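Local coordinates for protein PA0821 (Pseudomonas aeruginosa, PDB 7DRG) that is probably the immunity protein (antitoxin) that protects the cell against a type VI secretion effector carrying a VRR-NUC nuclease domain, at residues 151-154 against 155-159. Sequence-based numbering, arbitrary orientation.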
ATOM      1  N   PRO B 151       9.767  -2.678 -21.939  1.00 19.97           N
ATOM      2  CA  PRO B 151       9.067  -3.623 -21.062  1.00 19.17           C
ATOM      3  C   PRO B 151      10.033  -4.483 -20.267  1.00 16.43           C
ATOM      4  O   PRO B 151      11.171  -4.725 -20.673  1.00 19.34           O
ATOM      5  CB  PRO B 151       8.253  -4.486 -22.036  1.00 23.26           C
ATOM      6  CG  PRO B 151       8.213  -3.715 -23.313  1.00 20.09           C
ATOM      7  CD  PRO B 151       9.454  -2.902 -23.360  1.00 22.43           C
ATOM      8  N   LEU B 152       9.551  -4.961 -19.120  1.00 20.05           N
ATOM      9  CA  LEU B 152      10.362  -5.855 -18.298  1.00 18.41           C
ATOM     10  C   LEU B 152      10.675  -7.154 -19.029  1.00 22.37           C
ATOM     11  O   LEU B 152      11.779  -7.695 -18.897  1.00 23.13           O
ATOM     12  CB  LEU B 152       9.648  -6.144 -16.978  1.00 19.35           C
ATOM     13  CG  LEU B 152       9.375  -4.945 -16.068  1.00 23.75           C
ATOM     14  CD1 LEU B 152       8.825  -5.426 -14.729  1.00 26.62           C
ATOM     15  CD2 LEU B 152      10.618  -4.117 -15.840  1.00 23.38           C
ATOM     16  N   LEU B 153       9.715  -7.679 -19.793  1.00 22.18           N
ATOM     17  CA  LEU B 153       9.961  -8.920 -20.520  1.00 24.40           C
ATOM     18  C   LEU B 153      11.010  -8.713 -21.602  1.00 26.97           C
ATOM     19  O   LEU B 153      11.845  -9.593 -21.840  1.00 27.45           O
ATOM     20  CB  LEU B 153       8.660  -9.455 -21.123  1.00 29.54           C
ATOM     21  CG  LEU B 153       8.758 -10.796 -21.860  1.00 41.03           C
ATOM     22  CD1 LEU B 153       9.255 -11.906 -20.924  1.00 36.89           C
ATOM     23  CD2 LEU B 153       7.422 -11.172 -22.485  1.00 50.64           C
ATOM     24  N   TYR B 154      10.994  -7.550 -22.256  1.00 22.28           N
ATOM     25  CA  TYR B 154      12.048  -7.241 -23.214  1.00 23.05           C
ATOM     26  C   TYR B 154      13.410  -7.232 -22.531  1.00 24.27           C
ATOM     27  O   TYR B 154      14.386  -7.785 -23.052  1.00 26.80           O
ATOM     28  CB  TYR B 154      11.776  -5.895 -23.898  1.00 22.57           C
ATOM     29  CG  TYR B 154      12.744  -5.642 -25.024  1.00 24.67           C
ATOM     30  CD1 TYR B 154      12.472  -6.093 -26.305  1.00 21.84           C
ATOM     31  CD2 TYR B 154      13.950  -4.996 -24.796  1.00 21.89           C
ATOM     32  CE1 TYR B 154      13.366  -5.893 -27.328  1.00 24.80           C
ATOM     33  CE2 TYR B 154      14.858  -4.793 -25.817  1.00 23.83           C
ATOM     34  CZ  TYR B 154      14.555  -5.240 -27.082  1.00 23.41           C
ATOM     35  OH  TYR B 154      15.453  -5.050 -28.106  1.00 27.88           O
ATOM     36  N   GLN B 155      13.492  -6.588 -21.365  1.00 23.02           N
ATOM     37  CA  GLN B 155      14.747  -6.538 -20.622  1.00 23.42           C
ATOM     38  C   GLN B 155      15.247  -7.934 -20.269  1.00 25.77           C
ATOM     39  O   GLN B 155      16.447  -8.211 -20.372  1.00 25.93           O
ATOM     40  CB  GLN B 155      14.577  -5.688 -19.359  1.00 24.24           C
ATOM     41  CG  GLN B 155      15.701  -5.860 -18.338  1.00 23.36           C
ATOM     42  CD  GLN B 155      17.050  -5.367 -18.837  1.00 25.91           C
ATOM     43  OE1 GLN B 155      17.125  -4.545 -19.750  1.00 22.71           O
ATOM     44  NE2 GLN B 155      18.120  -5.859 -18.225  1.00 27.96           N
ATOM     45  N   GLU B 156      14.348  -8.833 -19.861  1.00 24.63           N
ATOM     46  CA  GLU B 156      14.801 -10.182 -19.532  1.00 25.93           C
ATOM     47  C   GLU B 156      15.325 -10.929 -20.759  1.00 30.38           C
ATOM     48  O   GLU B 156      16.281 -11.704 -20.649  1.00 33.40           O
ATOM     49  CB  GLU B 156      13.671 -10.957 -18.852  1.00 37.72           C
ATOM     50  CG  GLU B 156      13.546 -10.628 -17.370  1.00 57.61           C
ATOM     51  CD  GLU B 156      12.388 -11.334 -16.701  1.00 71.95           C
ATOM     52  OE1 GLU B 156      11.546 -11.910 -17.420  1.00 80.10           O
ATOM     53  OE2 GLU B 156      12.314 -11.295 -15.455  1.00 72.89           O
ATOM     54  N   ARG B 157      14.741 -10.691 -21.936  1.00 26.45           N
ATOM     55  CA  ARG B 157      15.195 -11.379 -23.143  1.00 32.74           C
ATOM     56  C   ARG B 157      16.411 -10.716 -23.789  1.00 29.15           C
ATOM     57  O   ARG B 157      17.176 -11.394 -24.488  1.00 31.88           O
ATOM     58  CB  ARG B 157      14.049 -11.464 -24.148  1.00 32.21           C
ATOM     59  CG  ARG B 157      12.878 -12.278 -23.636  1.00 39.91           C
ATOM     60  CD  ARG B 157      11.666 -12.200 -24.540  1.00 51.40           C
ATOM     61  NE  ARG B 157      10.695 -13.237 -24.196  1.00 62.50           N
ATOM     62  CZ  ARG B 157       9.437 -13.260 -24.623  1.00 67.07           C
ATOM     63  NH1 ARG B 157       8.985 -12.291 -25.408  1.00 71.05           N
ATOM     64  NH2 ARG B 157       8.631 -14.248 -24.259  1.00 66.89           N
ATOM     65  N   GLN B 158      16.603  -9.411 -23.592  1.00 24.39           N
ATOM     66  CA  GLN B 158      17.729  -8.670 -24.167  1.00 24.29           C
ATOM     67  C   GLN B 158      18.363  -7.823 -23.071  1.00 29.58           C
ATOM     68  O   GLN B 158      18.222  -6.593 -23.059  1.00 24.85           O
ATOM     69  CB  GLN B 158      17.278  -7.785 -25.334  1.00 29.29           C
ATOM     70  CG  GLN B 158      16.410  -8.477 -26.377  1.00 31.22           C
ATOM     71  CD  GLN B 158      17.170  -9.498 -27.195  1.00 46.47           C
ATOM     72  OE1 GLN B 158      18.392  -9.416 -27.333  1.00 42.03           O
ATOM     73  NE2 GLN B 158      16.450 -10.468 -27.747  1.00 54.14           N
ATOM     74  N   PRO B 159      19.089  -8.450 -22.140  1.00 24.67           N
ATOM     75  CA  PRO B 159      19.489  -7.741 -20.911  1.00 23.69           C
ATOM     76  C   PRO B 159      20.520  -6.637 -21.107  1.00 20.87           C
ATOM     77  O   PRO B 159      20.778  -5.893 -20.151  1.00 24.15           O
ATOM     78  CB  PRO B 159      20.045  -8.867 -20.021  1.00 28.35           C
ATOM     79  CG  PRO B 159      20.386  -9.961 -20.951  1.00 31.29           C
ATOM     80  CD  PRO B 159      19.426  -9.883 -22.092  1.00 28.35           C
TER
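Tyr154, midway along the short alpha-helix 152-157 that follows directly on strand 144-151, meets Gln158, the first residue beyond the helix end, one turn on. The helix has less than two turns, and four successive i to i+4 backbone bonds hold it, beginning with Gln155 N to Pro151 O, the N-cap carbonyl, and ending with Gln158 N to Tyr154 O at 2.8 Å. On the packed side, Gln155 is buried, its side chain lying against Leu40 of strand 34-46 and Trp232, and a bend at chi2 (65°) lets NE2 reach Pro159 O at 3.3 Å, so that its amide ties the helix to the turn that ends it. Leu152, resting on Leu38, packs the same strand against the first turn.

At the margin, the CG methylene of the exposed Gln158 sits over one face of the Tyr154 ring, 4.1 Å from its centroid, in a CH-pi contact displaced toward the hydroxyl-bearing CZ. Tyr154 CG lies anti to the backbone N (chi1 -172°), which swings the ring outward and somewhat toward the C-terminal end of the helix; there OH is hydrogen-bonded to Asp161, while Trp125 meets the ring edge-to-face.

The solvent side is built differently. Leu153, Glu156 and Arg157 are exposed, and the leucine is approached by the ends of the other two without a polar bond. Glu156 OE1 only grazes Leu153 CD1, at 4.2 Å. Arg157, extended from CG to NE, folds back over the preceding turn and lays one face of its guanidinium on the leucine, with Leu153 CD2 3.5 Å from Arg157 NH1.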